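Local coordinates for protein uncharacterized HTH-type transcriptional regulator YybR (Bacillus subtilis, PDB 4A5N) that acts as a redox-sensing MarR/DUF24-type transcriptional regulator and probably binds DNA through a winged helix-turn-helix domain as a homodimer, at the interface of chains A and B. Numbering follows the deposited sequence. Chains: chain A/B, Uncharacterized hth-type transcriptional regulator YYBR.

The interface of chains A and B. Residues chain A 20, 23-25, 29, 100; chain B 16, 20, 100.
With CG turned away from the carbonyl carbon (chi1 -73° in A:Leu20, -80° in B:Leu20), the two copies of this leucine reach toward each other from the N-terminal helices 15-23, and the two side chains lie antiparallel, passing alongside each other. A:Leu20 CD2 and B:Leu20 CD2 meet at 3.5 Å close to the two-fold axis, where a residue must pack against its own twin; a branched, uncharged side chain suits that place. On each leucine the same methyl also meets a thioether from the other chain's long C-terminal helix: A:Leu20 CD2 lies 3.7 Å from B:Met100 SD, and B:Leu20 CD2 lies 3.8 Å from A:Met100 SD. Both methionines run extended to the sulfur and then bend at chi3, which turns CE of A:Met100 toward B:Val16. Flexible and polarisable, methionine can mould itself to branched neighbours. The other branch of B:Leu20 faces the backbone at the C-terminal end of helix 15-23 and the turn that follows, with CD1 3.6 Å from the carbonyl O of A:Ile23 and also near A:Gly24 CA and the carbonyl O of A:Gly25. The turn takes a positive phi at A:Gly25 (93°), which glycine adopts readily. Further along, B:Val16 CG1 rests 3.8 Å from A:Gly29 CA, a close approach to the start of helix 28-35 that a bare alpha carbon permits. Repeated by symmetry, this apolar packing joins the N-terminal and C-terminal helices of both subunits and probably helps hold the dimer together.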
# COMPACT_ATOMS: atom_id res chain seq x y z
N LEU A 20 -3.57 -3.11 2.55
CA LEU A 20 -2.29 -2.42 2.77
C LEU A 20 -1.48 -3.03 3.93
O LEU A 20 -0.25 -3.04 3.89
CB LEU A 20 -2.51 -0.93 2.99
CG LEU A 20 -2.89 -0.10 1.76
CD1 LEU A 20 -3.24 1.33 2.15
CD2 LEU A 20 -1.78 -0.15 0.70
N ILE A 23 0.46 -6.02 2.10
CA ILE A 23 1.36 -5.74 0.99
C ILE A 23 2.12 -4.43 1.18
O ILE A 23 2.95 -4.06 0.35
CB ILE A 23 0.54 -5.71 -0.33
CG1 ILE A 23 1.37 -6.12 -1.56
CG2 ILE A 23 -0.03 -4.32 -0.57
CD1 ILE A 23 2.29 -7.30 -1.37
N GLY A 24 1.86 -3.74 2.30
CA GLY A 24 2.31 -2.39 2.52
C GLY A 24 3.65 -2.29 3.20
O GLY A 24 4.28 -3.28 3.51
N GLY A 25 4.09 -1.06 3.42
CA GLY A 25 5.40 -0.79 4.00
C GLY A 25 6.44 -0.59 2.91
O GLY A 25 6.08 -0.41 1.74
N GLY A 29 6.27 -5.02 -1.25
CA GLY A 29 5.99 -4.84 -2.67
C GLY A 29 7.13 -5.23 -3.61
O GLY A 29 6.88 -5.87 -4.64
N MET A 100 0.20 -0.91 -9.28
CA MET A 100 0.98 0.07 -8.55
C MET A 100 2.34 0.31 -9.15
O MET A 100 2.78 1.45 -9.28
CB MET A 100 1.14 -0.42 -7.10
CG MET A 100 -0.12 -0.35 -6.29
SD MET A 100 0.27 -0.65 -4.51
CE MET A 100 0.85 -2.29 -4.55
N VAL B 16 6.78 0.39 -7.24
CA VAL B 16 5.75 -0.16 -6.33
C VAL B 16 5.81 0.56 -4.97
O VAL B 16 4.78 1.05 -4.46
CB VAL B 16 5.95 -1.66 -6.09
CG1 VAL B 16 4.88 -2.19 -5.16
CG2 VAL B 16 5.88 -2.44 -7.40
N LEU B 20 3.11 3.13 -3.07
CA LEU B 20 2.70 2.88 -1.70
C LEU B 20 3.04 4.06 -0.77
O LEU B 20 2.34 4.31 0.21
CB LEU B 20 3.32 1.60 -1.19
CG LEU B 20 2.69 0.29 -1.59
CD1 LEU B 20 3.62 -0.86 -1.19
CD2 LEU B 20 1.32 0.07 -0.94
N MET B 100 -8.04 -2.74 -3.95
CA MET B 100 -7.68 -3.00 -2.56
C MET B 100 -8.94 -3.24 -1.71
O MET B 100 -8.99 -4.17 -0.89
CB MET B 100 -6.83 -1.88 -1.98
CG MET B 100 -5.46 -1.75 -2.66
SD MET B 100 -4.31 -0.60 -1.94
CE MET B 100 -5.15 0.95 -1.78